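Long-range contacts in neutral ceramidase (PDB 2ZWS), which hydrolyses the N-acyl linkage of ceramides to give sphingosine and free fatty acid, and also runs the reverse synthesis, using a bound zinc ion: residues Pro102-His107 and Gly117-Phe123; Ser297-Phe301 and Leu490-Ala496; Gln529-Arg535 and Thr636-Leu642. All coordinates share one frame. Residue numbers count along the deposited sequence, not the author numbering.

Contact 1 of 3, residues Pro102-His107 and Gly117-Phe123; sequences PGGFSH and GFQEKTF. With FMT (formic acid), chain D.
The contact lies beside the probable substrate pocket: loop 102-107, which carries S106, inferred to bind substrate, meets the start of helix 120-138. Q119 is the N-cap residue of that helix. F123 N bonds back to Q119 O at 3.0 Å, the first turn. One hydrogen bond ties the segments: Q119 N donates to G104 O at 2.8 Å, almost straight at 174°. G104 lies 4.4 Å from F118 and F105 4.6 Å from F123, CA to CA. G104 has phi/psi of 95/22, and a CB there would clash with Q119 CG, so glycine is required. H107 (chi1 m), F118 (t) and F123 (t) form an aromatic cluster. The edge of H107 meets the face of F118 in an offset edge-to-face pair, centroids 4.9 Å apart, planes at 67°. H107 and F123 are nearly parallel (25°) but slid apart, centroids 5.4 Å apart. F105 CB and F123 CB touch at 4.0 Å, and T122 CG2 reaches F105 CD1 at 4.2 Å. T122 OG1 bonds to E17. F123 also packs on A69 and V70 of helix 68-81. S106 points away from the helix start, and its OG donates to formic acid O2 at 2.9 Å. Y445 N and Q68 N bind the same formic acid. The chemistry implies a mostly apolar joint with one backbone tie; S106 instead binds a molecule probably from the crystallisation liquor.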
loop_
_atom_site.group_PDB
_atom_site.type_symbol
_atom_site.label_atom_id
_atom_site.label_comp_id
_atom_site.label_asym_id
_atom_site.label_seq_id
_atom_site.Cartn_x
_atom_site.Cartn_y
_atom_site.Cartn_z
ATOM N N PRO A 102 -6.247 -7.565 3.580
ATOM C CA PRO A 102 -6.884 -7.739 4.895
ATOM C C PRO A 102 -6.602 -6.546 5.807
ATOM O O PRO A 102 -5.475 -6.043 5.839
ATOM C CB PRO A 102 -6.234 -9.031 5.430
ATOM C CG PRO A 102 -4.933 -9.138 4.712
ATOM C CD PRO A 102 -5.193 -8.569 3.327
ATOM N N GLY A 103 -7.614 -6.108 6.547
ATOM C CA GLY A 103 -7.472 -4.975 7.473
ATOM C C GLY A 103 -7.134 -5.376 8.894
ATOM O O GLY A 103 -6.789 -6.546 9.172
ATOM N N GLY A 104 -7.229 -4.403 9.796
ATOM C CA GLY A 104 -7.024 -4.654 11.226
ATOM C C GLY A 104 -5.615 -4.390 11.712
ATOM O O GLY A 104 -5.187 -4.938 12.736
ATOM N N PHE A 105 -4.866 -3.568 10.987
ATOM C CA PHE A 105 -3.492 -3.323 11.358
ATOM C C PHE A 105 -3.176 -1.888 11.791
ATOM O O PHE A 105 -2.000 -1.479 11.871
ATOM C CB PHE A 105 -2.518 -3.871 10.299
ATOM C CG PHE A 105 -2.715 -3.297 8.913
ATOM C CD1 PHE A 105 -3.678 -3.820 8.056
ATOM C CD2 PHE A 105 -1.907 -2.253 8.458
ATOM C CE1 PHE A 105 -3.845 -3.296 6.756
ATOM C CE2 PHE A 105 -2.049 -1.730 7.165
ATOM C CZ PHE A 105 -3.017 -2.237 6.322
ATOM N N SER A 106 -4.240 -1.140 12.103
ATOM C CA SER A 106 -4.123 0.135 12.811
ATOM C C SER A 106 -4.303 -0.108 14.292
ATOM O O SER A 106 -4.866 -1.136 14.678
ATOM C CB SER A 106 -5.230 1.105 12.351
ATOM O OG SER A 106 -5.097 2.385 12.969
ATOM N N HIS A 107 -3.884 0.855 15.101
ATOM C CA HIS A 107 -4.289 0.857 16.504
ATOM C C HIS A 107 -5.384 1.882 16.815
ATOM O O HIS A 107 -5.850 1.948 17.949
ATOM C CB HIS A 107 -3.089 1.081 17.423
ATOM C CG HIS A 107 -2.244 -0.156 17.605
ATOM N ND1 HIS A 107 -1.057 -0.166 18.307
ATOM C CD2 HIS A 107 -2.426 -1.419 17.159
ATOM C CE1 HIS A 107 -0.540 -1.383 18.275
ATOM N NE2 HIS A 107 -1.362 -2.172 17.604
ATOM N N GLY A 117 -12.146 -4.725 14.535
ATOM C CA GLY A 117 -11.058 -4.490 15.477
ATOM C C GLY A 117 -9.689 -4.890 14.926
ATOM O O GLY A 117 -9.500 -5.056 13.717
ATOM N N PHE A 118 -8.749 -5.076 15.851
ATOM C CA PHE A 118 -7.351 -5.321 15.550
ATOM C C PHE A 118 -7.109 -6.792 15.211
ATOM O O PHE A 118 -7.544 -7.684 15.954
ATOM C CB PHE A 118 -6.552 -4.962 16.798
ATOM C CG PHE A 118 -5.087 -5.131 16.643
ATOM C CD1 PHE A 118 -4.395 -6.091 17.390
ATOM C CD2 PHE A 118 -4.402 -4.328 15.749
ATOM C CE1 PHE A 118 -3.028 -6.236 17.242
ATOM C CE2 PHE A 118 -3.048 -4.458 15.594
ATOM C CZ PHE A 118 -2.348 -5.418 16.331
ATOM N N GLN A 119 -6.384 -7.047 14.122
ATOM C CA GLN A 119 -6.118 -8.398 13.678
ATOM C C GLN A 119 -4.609 -8.640 13.818
ATOM O O GLN A 119 -3.807 -8.322 12.933
ATOM C CB GLN A 119 -6.594 -8.605 12.232
ATOM C CG GLN A 119 -8.077 -8.235 11.993
ATOM C CD GLN A 119 -9.048 -8.802 13.050
ATOM O OE1 GLN A 119 -9.892 -8.060 13.623
ATOM N NE2 GLN A 119 -8.958 -10.102 13.298
ATOM N N GLU A 120 -4.229 -9.212 14.956
ATOM C CA GLU A 120 -2.809 -9.309 15.288
ATOM C C GLU A 120 -1.974 -10.099 14.264
ATOM O O GLU A 120 -0.836 -9.716 13.992
ATOM C CB GLU A 120 -2.616 -9.823 16.719
ATOM C CG GLU A 120 -1.173 -9.834 17.222
ATOM C CD GLU A 120 -1.102 -9.922 18.736
ATOM O OE1 GLU A 120 -0.454 -9.046 19.363
ATOM O OE2 GLU A 120 -1.717 -10.860 19.298
ATOM N N LYS A 121 -2.507 -11.175 13.678
ATOM C CA LYS A 121 -1.703 -11.981 12.759
ATOM C C LYS A 121 -1.346 -11.194 11.485
ATOM O O LYS A 121 -0.239 -11.317 10.938
ATOM C CB LYS A 121 -2.462 -13.260 12.375
ATOM C CG LYS A 121 -1.567 -14.345 11.803
ATOM C CD LYS A 121 -2.266 -15.723 11.822
ATOM C CE LYS A 121 -1.289 -16.834 11.442
ATOM N NZ LYS A 121 -0.387 -17.196 12.584
ATOM N N THR A 122 -2.298 -10.408 10.985
ATOM C CA THR A 122 -2.048 -9.587 9.803
ATOM C C THR A 122 -1.085 -8.444 10.143
ATOM O O THR A 122 -0.082 -8.202 9.398
ATOM C CB THR A 122 -3.386 -9.071 9.265
ATOM O OG1 THR A 122 -4.118 -10.171 8.702
ATOM C CG2 THR A 122 -3.224 -7.959 8.212
ATOM N N PHE A 123 -1.326 -7.795 11.282
ATOM C CA PHE A 123 -0.396 -6.752 11.756
ATOM C C PHE A 123 1.045 -7.285 11.856
ATOM O O PHE A 123 1.996 -6.695 11.319
ATOM C CB PHE A 123 -0.877 -6.179 13.106
ATOM C CG PHE A 123 0.098 -5.228 13.740
ATOM C CD1 PHE A 123 1.041 -5.697 14.680
ATOM C CD2 PHE A 123 0.083 -3.859 13.422
ATOM C CE1 PHE A 123 1.966 -4.815 15.266
ATOM C CE2 PHE A 123 1.023 -2.977 14.003
ATOM C CZ PHE A 123 1.951 -3.454 14.924
HETATM C C FMT D . -3.006 5.497 11.945
HETATM O O1 FMT D . -1.890 5.842 11.481
HETATM O O2 FMT D . -3.181 4.491 12.668
#

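Contact 2 of 3, residues Ser297-Phe301 and Leu490-Ala496. With PLM (palmitic acid), chain G.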
loop_
_atom_site.group_PDB
_atom_site.type_symbol
_atom_site.label_atom_id
_atom_site.label_comp_id
_atom_site.label_asym_id
_atom_site.label_seq_id
_atom_site.Cartn_x
_atom_site.Cartn_y
_atom_site.Cartn_z
ATOM N N SER A 297 18.236 14.175 5.852
ATOM C CA SER A 297 16.835 13.963 6.193
ATOM C C SER A 297 16.450 14.703 7.459
ATOM O O SER A 297 17.322 15.107 8.270
ATOM C CB SER A 297 16.574 12.468 6.384
ATOM O OG SER A 297 17.335 12.010 7.493
ATOM N N ARG A 298 15.134 14.870 7.631
ATOM C CA ARG A 298 14.587 15.365 8.904
ATOM C C ARG A 298 13.296 14.605 9.183
ATOM O O ARG A 298 12.649 14.096 8.258
ATOM C CB ARG A 298 14.282 16.871 8.858
ATOM C CG ARG A 298 15.497 17.774 8.758
ATOM C CD ARG A 298 16.381 17.779 10.018
ATOM N NE ARG A 298 17.388 18.830 9.902
ATOM C CZ ARG A 298 18.486 18.733 9.146
ATOM N NH1 ARG A 298 18.732 17.631 8.445
ATOM N NH2 ARG A 298 19.336 19.746 9.073
ATOM N N PHE A 299 12.951 14.536 10.464
ATOM C CA PHE A 299 11.750 13.843 10.894
ATOM C C PHE A 299 11.276 14.467 12.193
ATOM O O PHE A 299 12.095 14.788 13.066
ATOM C CB PHE A 299 12.043 12.362 11.168
ATOM C CG PHE A 299 10.886 11.620 11.778
ATOM C CD1 PHE A 299 10.013 10.906 10.969
ATOM C CD2 PHE A 299 10.660 11.645 13.160
ATOM C CE1 PHE A 299 8.917 10.259 11.505
ATOM C CE2 PHE A 299 9.582 10.973 13.699
ATOM C CZ PHE A 299 8.713 10.286 12.884
ATOM N N ARG A 300 9.958 14.584 12.328
ATOM C CA ARG A 300 9.346 15.082 13.545
ATOM C C ARG A 300 7.984 14.442 13.749
ATOM O O ARG A 300 7.175 14.460 12.829
ATOM C CB ARG A 300 9.123 16.602 13.383
ATOM C CG ARG A 300 9.661 17.340 14.512
ATOM C CD ARG A 300 8.724 18.400 14.991
ATOM N NE ARG A 300 8.327 19.416 14.028
ATOM C CZ ARG A 300 7.463 20.380 14.342
ATOM N NH1 ARG A 300 6.961 20.413 15.564
ATOM N NH2 ARG A 300 7.114 21.318 13.456
ATOM N N PHE A 301 7.718 13.907 14.947
ATOM C CA PHE A 301 6.330 13.719 15.377
ATOM C C PHE A 301 5.754 15.055 15.840
ATOM O O PHE A 301 6.343 15.732 16.691
ATOM C CB PHE A 301 6.202 12.698 16.499
ATOM C CG PHE A 301 6.280 11.258 16.041
ATOM C CD1 PHE A 301 5.327 10.736 15.159
ATOM C CD2 PHE A 301 7.259 10.399 16.543
ATOM C CE1 PHE A 301 5.357 9.398 14.769
ATOM C CE2 PHE A 301 7.325 9.035 16.134
ATOM C CZ PHE A 301 6.389 8.548 15.242
ATOM N N LEU A 490 20.802 22.658 10.924
ATOM C CA LEU A 490 19.837 22.946 11.986
ATOM C C LEU A 490 18.744 21.894 12.119
ATOM O O LEU A 490 18.145 21.444 11.130
ATOM C CB LEU A 490 19.128 24.296 11.764
ATOM C CG LEU A 490 19.829 25.606 12.130
ATOM C CD1 LEU A 490 18.808 26.733 12.364
ATOM C CD2 LEU A 490 20.730 25.407 13.357
ATOM N N PRO A 491 18.444 21.545 13.367
ATOM C CA PRO A 491 17.463 20.533 13.751
ATOM C C PRO A 491 16.051 21.051 13.597
ATOM O O PRO A 491 15.832 22.263 13.571
ATOM C CB PRO A 491 17.742 20.301 15.235
ATOM C CG PRO A 491 18.774 21.235 15.637
ATOM C CD PRO A 491 19.136 22.130 14.540
ATOM N N VAL A 492 15.091 20.138 13.473
ATOM C CA VAL A 492 13.698 20.535 13.565
ATOM C C VAL A 492 13.336 20.506 15.051
ATOM O O VAL A 492 14.136 20.050 15.868
ATOM C CB VAL A 492 12.775 19.633 12.708
ATOM C CG1 VAL A 492 13.032 19.904 11.222
ATOM C CG2 VAL A 492 13.007 18.175 13.037
ATOM N N GLU A 493 12.143 20.967 15.401
ATOM C CA GLU A 493 11.761 20.978 16.819
ATOM C C GLU A 493 11.606 19.566 17.383
ATOM O O GLU A 493 11.348 18.614 16.639
ATOM C CB GLU A 493 10.556 21.890 17.110
ATOM C CG GLU A 493 9.450 22.002 16.069
ATOM C CD GLU A 493 9.796 22.820 14.827
ATOM O OE1 GLU A 493 9.174 23.901 14.624
ATOM O OE2 GLU A 493 10.651 22.368 14.023
ATOM N N THR A 494 11.816 19.421 18.692
ATOM C CA THR A 494 11.816 18.094 19.311
ATOM C C THR A 494 10.496 17.387 19.045
ATOM O O THR A 494 9.438 18.003 19.070
ATOM C CB THR A 494 12.050 18.158 20.829
ATOM O OG1 THR A 494 11.120 19.081 21.400
ATOM C CG2 THR A 494 13.473 18.618 21.134
ATOM N N SER A 495 10.575 16.088 18.764
ATOM C CA SER A 495 9.367 15.296 18.506
ATOM C C SER A 495 8.496 15.191 19.745
ATOM O O SER A 495 8.986 15.097 20.859
ATOM C CB SER A 495 9.739 13.879 18.108
ATOM O OG SER A 495 10.010 13.791 16.736
ATOM N N ALA A 496 7.195 15.202 19.531
ATOM C CA ALA A 496 6.257 14.771 20.544
ATOM C C ALA A 496 6.132 13.269 20.392
ATOM O O ALA A 496 6.924 12.652 19.701
ATOM C CB ALA A 496 4.898 15.381 20.186
HETATM C C1 PLM G . 21.333 18.301 11.958
HETATM O O1 PLM G . 21.831 17.223 11.543
HETATM O O2 PLM G . 21.464 19.341 11.268
HETATM C C2 PLM G . 20.591 18.349 13.272
HETATM C C3 PLM G . 19.537 17.246 13.297
HETATM C C4 PLM G . 18.887 17.158 14.672
HETATM C C5 PLM G . 19.738 16.462 15.732
HETATM C C6 PLM G . 18.858 16.156 16.940
HETATM C C7 PLM G . 18.994 17.226 18.017
HETATM C C8 PLM G . 17.769 18.127 18.101
HETATM C C9 PLM G . 17.846 19.036 19.325
HETATM C CA PLM G . 17.660 20.505 18.964
HETATM C CB PLM G . 16.204 20.936 19.122
HETATM C CC PLM G . 15.758 21.732 17.902
HETATM C CD PLM G . 15.264 23.123 18.290
HETATM C CE PLM G . 15.243 24.073 17.097
HETATM C CF PLM G . 13.898 24.048 16.374
HETATM C CG PLM G . 12.875 24.960 17.042
HETATM O O HOH W 1 12.425 15.803 15.879
#
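R298 grips the backbone of the facing segment: NE and NH2 both donate to L490 O, at 3.0 and 2.9 Å. Its NH1 turns back to S297 O at 2.9 Å and also pairs with D296. Strand 295-303 is an outer strand of a four-stranded mixed sheet, and 490-496, the extended segment after helix 471-488, runs along it in roughly the same direction, 19° apart. At the other end the backbone of F301 is held twice. F301 N donates to S495 OG at 2.9 Å, and A496 N donates to F301 O at 3.0 Å. Between these ends a water bridges F299 O (3.0 Å) and E493 O (3.1 Å), filling the gap where the backbones do not pair directly. R300 NH2 and E493 OE1 form a salt bridge at 3.5 Å. The oxygen is well out of the guanidinium plane, so this is attraction of charges alone.

V492 is the apolar centre. Its CG1 meets R298 CB at 4.0 Å, and its CG2 meets R300 CG at 3.8 Å. It also packs on A485 of helix 471-488, which R298 and R300 touch as well. F301 reaches Q68 and L72 of helix 68-81. Palmitic acid lies along 490-493, with P491 CB 3.4 Å from its C4. Its acid oxygen O2 sits over the face of the R298 guanidinium, 3.1 Å from NH2.

Contact 3 of 3, residues Gln529-Arg535 and Thr636-Leu642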
loop_
_atom_site.group_PDB
_atom_site.type_symbol
_atom_site.label_atom_id
_atom_site.label_comp_id
_atom_site.label_asym_id
_atom_site.label_seq_id
_atom_site.Cartn_x
_atom_site.Cartn_y
_atom_site.Cartn_z
ATOM N N GLN A 529 -10.408 -32.682 -10.532
ATOM C CA GLN A 529 -9.217 -32.902 -11.340
ATOM C C GLN A 529 -9.269 -32.035 -12.584
ATOM O O GLN A 529 -10.348 -31.672 -13.044
ATOM C CB GLN A 529 -9.087 -34.389 -11.737
ATOM C CG GLN A 529 -8.838 -35.327 -10.550
ATOM C CD GLN A 529 -7.391 -35.377 -10.068
ATOM O OE1 GLN A 529 -6.538 -34.616 -10.529
ATOM N NE2 GLN A 529 -7.119 -36.268 -9.096
ATOM N N PRO A 530 -8.089 -31.717 -13.150
ATOM C CA PRO A 530 -8.052 -31.001 -14.422
ATOM C C PRO A 530 -8.526 -31.905 -15.557
ATOM O O PRO A 530 -8.454 -33.139 -15.431
ATOM C CB PRO A 530 -6.563 -30.714 -14.605
ATOM C CG PRO A 530 -5.875 -31.828 -13.848
ATOM C CD PRO A 530 -6.735 -32.052 -12.659
ATOM N N ARG A 531 -8.988 -31.282 -16.640
ATOM C CA ARG A 531 -9.311 -31.975 -17.887
ATOM C C ARG A 531 -8.054 -32.667 -18.451
ATOM O O ARG A 531 -6.941 -32.438 -17.959
ATOM C CB ARG A 531 -9.890 -30.985 -18.905
ATOM C CG ARG A 531 -11.313 -30.479 -18.586
ATOM C CD ARG A 531 -11.973 -29.880 -19.839
ATOM N NE ARG A 531 -11.789 -28.427 -19.960
ATOM C CZ ARG A 531 -10.923 -27.821 -20.778
ATOM N NH1 ARG A 531 -10.871 -26.498 -20.802
ATOM N NH2 ARG A 531 -10.118 -28.519 -21.577
ATOM N N GLU A 532 -8.230 -33.516 -19.467
ATOM C CA GLU A 532 -7.091 -34.173 -20.124
ATOM C C GLU A 532 -6.097 -33.199 -20.746
ATOM O O GLU A 532 -4.890 -33.376 -20.615
ATOM C CB GLU A 532 -7.582 -35.160 -21.197
ATOM C CG GLU A 532 -6.515 -36.118 -21.727
ATOM C CD GLU A 532 -7.036 -36.990 -22.864
ATOM O OE1 GLU A 532 -8.267 -37.046 -23.052
ATOM O OE2 GLU A 532 -6.214 -37.612 -23.572
ATOM N N SER A 533 -6.617 -32.182 -21.425
ATOM C CA SER A 533 -5.767 -31.260 -22.185
ATOM C C SER A 533 -6.374 -29.866 -22.270
ATOM O O SER A 533 -7.594 -29.693 -22.148
ATOM C CB SER A 533 -5.529 -31.804 -23.601
ATOM O OG SER A 533 -6.704 -31.669 -24.405
ATOM N N TYR A 534 -5.506 -28.875 -22.480
ATOM C CA TYR A 534 -5.907 -27.476 -22.608
ATOM C C TYR A 534 -5.066 -26.816 -23.677
ATOM O O TYR A 534 -4.011 -27.333 -24.042
ATOM C CB TYR A 534 -5.671 -26.709 -21.291
ATOM C CG TYR A 534 -6.467 -27.205 -20.102
ATOM C CD1 TYR A 534 -6.019 -28.273 -19.331
ATOM C CD2 TYR A 534 -7.646 -26.587 -19.740
ATOM C CE1 TYR A 534 -6.751 -28.723 -18.224
ATOM C CE2 TYR A 534 -8.382 -27.028 -18.636
ATOM C CZ TYR A 534 -7.928 -28.084 -17.895
ATOM O OH TYR A 534 -8.637 -28.531 -16.815
ATOM N N ARG A 535 -5.540 -25.668 -24.151
ATOM C CA ARG A 535 -4.817 -24.831 -25.106
ATOM C C ARG A 535 -4.429 -23.524 -24.422
ATOM O O ARG A 535 -5.028 -23.133 -23.418
ATOM C CB ARG A 535 -5.699 -24.500 -26.311
ATOM C CG ARG A 535 -6.289 -25.722 -26.997
ATOM C CD ARG A 535 -6.651 -25.426 -28.435
ATOM N NE ARG A 535 -6.822 -26.666 -29.198
ATOM C CZ ARG A 535 -5.844 -27.288 -29.858
ATOM N NH1 ARG A 535 -4.609 -26.786 -29.872
ATOM N NH2 ARG A 535 -6.104 -28.412 -30.519
ATOM N N THR A 636 -2.695 -32.686 -8.149
ATOM C CA THR A 636 -3.612 -33.201 -9.172
ATOM C C THR A 636 -2.885 -34.204 -10.057
ATOM O O THR A 636 -1.648 -34.298 -10.053
ATOM C CB THR A 636 -4.209 -32.098 -10.103
ATOM O OG1 THR A 636 -3.182 -31.563 -10.945
ATOM C CG2 THR A 636 -4.850 -30.974 -9.299
ATOM N N ARG A 637 -3.662 -34.959 -10.822
ATOM C CA ARG A 637 -3.095 -35.724 -11.919
ATOM C C ARG A 637 -2.530 -34.744 -12.953
ATOM O O ARG A 637 -2.875 -33.555 -12.941
ATOM C CB ARG A 637 -4.166 -36.617 -12.547
ATOM C CG ARG A 637 -5.246 -35.853 -13.267
ATOM C CD ARG A 637 -6.334 -36.792 -13.712
ATOM N NE ARG A 637 -7.362 -36.073 -14.448
ATOM C CZ ARG A 637 -8.611 -36.498 -14.580
ATOM N NH1 ARG A 637 -8.993 -37.632 -14.009
ATOM N NH2 ARG A 637 -9.480 -35.781 -15.272
ATOM N N SER A 638 -1.655 -35.219 -13.836
ATOM C CA SER A 638 -1.158 -34.353 -14.897
ATOM C C SER A 638 -2.215 -34.025 -15.962
ATOM O O SER A 638 -3.194 -34.763 -16.144
ATOM C CB SER A 638 0.085 -34.956 -15.556
ATOM O OG SER A 638 -0.296 -36.067 -16.343
ATOM N N PHE A 639 -2.007 -32.903 -16.651
ATOM C CA PHE A 639 -2.778 -32.509 -17.832
ATOM C C PHE A 639 -1.801 -32.011 -18.887
ATOM O O PHE A 639 -0.654 -31.677 -18.557
ATOM C CB PHE A 639 -3.838 -31.440 -17.495
ATOM C CG PHE A 639 -3.270 -30.174 -16.891
ATOM C CD1 PHE A 639 -3.072 -30.080 -15.525
ATOM C CD2 PHE A 639 -2.939 -29.085 -17.696
ATOM C CE1 PHE A 639 -2.538 -28.931 -14.958
ATOM C CE2 PHE A 639 -2.406 -27.910 -17.127
ATOM C CZ PHE A 639 -2.221 -27.835 -15.768
ATOM N N GLU A 640 -2.244 -31.977 -20.143
ATOM C CA GLU A 640 -1.386 -31.567 -21.246
ATOM C C GLU A 640 -1.761 -30.190 -21.747
ATOM O O GLU A 640 -2.938 -29.896 -21.964
ATOM C CB GLU A 640 -1.478 -32.562 -22.406
ATOM C CG GLU A 640 -0.414 -32.312 -23.485
ATOM C CD GLU A 640 -0.368 -33.396 -24.550
ATOM O OE1 GLU A 640 -1.046 -34.438 -24.405
ATOM O OE2 GLU A 640 0.362 -33.191 -25.543
ATOM N N VAL A 641 -0.753 -29.350 -21.950
ATOM C CA VAL A 641 -0.969 -28.122 -22.694
ATOM C C VAL A 641 -0.522 -28.380 -24.130
ATOM O O VAL A 641 0.632 -28.769 -24.371
ATOM C CB VAL A 641 -0.225 -26.913 -22.090
ATOM C CG1 VAL A 641 -0.428 -25.685 -22.966
ATOM C CG2 VAL A 641 -0.722 -26.637 -20.655
ATOM N N LEU A 642 -1.462 -28.197 -25.058
ATOM C CA LEU A 642 -1.229 -28.399 -26.493
ATOM C C LEU A 642 -0.845 -27.072 -27.153
ATOM O O LEU A 642 -1.178 -26.005 -26.638
ATOM C CB LEU A 642 -2.499 -28.942 -27.163
ATOM C CG LEU A 642 -3.219 -30.145 -26.550
ATOM C CD1 LEU A 642 -4.547 -30.404 -27.253
ATOM C CD2 LEU A 642 -2.341 -31.376 -26.600
HETATM O O HOH W 2 -5.979 -34.563 -16.654
#
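P530 packs against T636 and F639: its CD is 3.6 Å from T636 CB, and its CB is 3.7 Å from F639 CD1. Y534 turns the edge of its ring to the face of F639 in an offset edge-to-face pair, centroids 5.4 Å apart, planes at 80°. Y534 OH accepts from R531 N at 2.8 Å, a bond within 529-535. Strand 533-535 is an outermost strand of a five-stranded mixed sheet in the C-terminal beta-sandwich and pairs in parallel with 639-642. The ladder runs E640 N to E532 O (3.0 Å), Y534 N to E640 O (2.8 Å) and L642 N to Y534 O (2.9 Å). Y534 and V641 share one face of the sheet, S533 and E640 the other. Residues 620-646 are required for correct folding and localization. Before the strands, R637 N donates to Q529 OE1 at 2.9 Å. R637 NH2 donates to P530 O at 2.8 Å, and water 2 links R637 NE (3.0 Å) to R531 O (2.7 Å).

How the contacts relate
The three contacts follow one another along the chain, and none touches another. Contact 1 holds S106, inferred to bind substrate; the side chain of F105 is about 13 Å from the zinc ion. Contact 2 is 29 Å away between centres, about 12 Å between nearest atoms. It nears the same probable site: side chain to side chain, F301 is about 4 Å from Q68 and F299 about 7 Å from D87. Both contacts touch helix 68-81, through F123 and F301. Contact 3 is 40 Å from contact 1 and 61 Å from contact 2, centre to centre. Its F639 side chain is about 10 Å from that of T584, a magnesium ligand. Contacts 2 and 3 lie on opposite sides of the chain's centre.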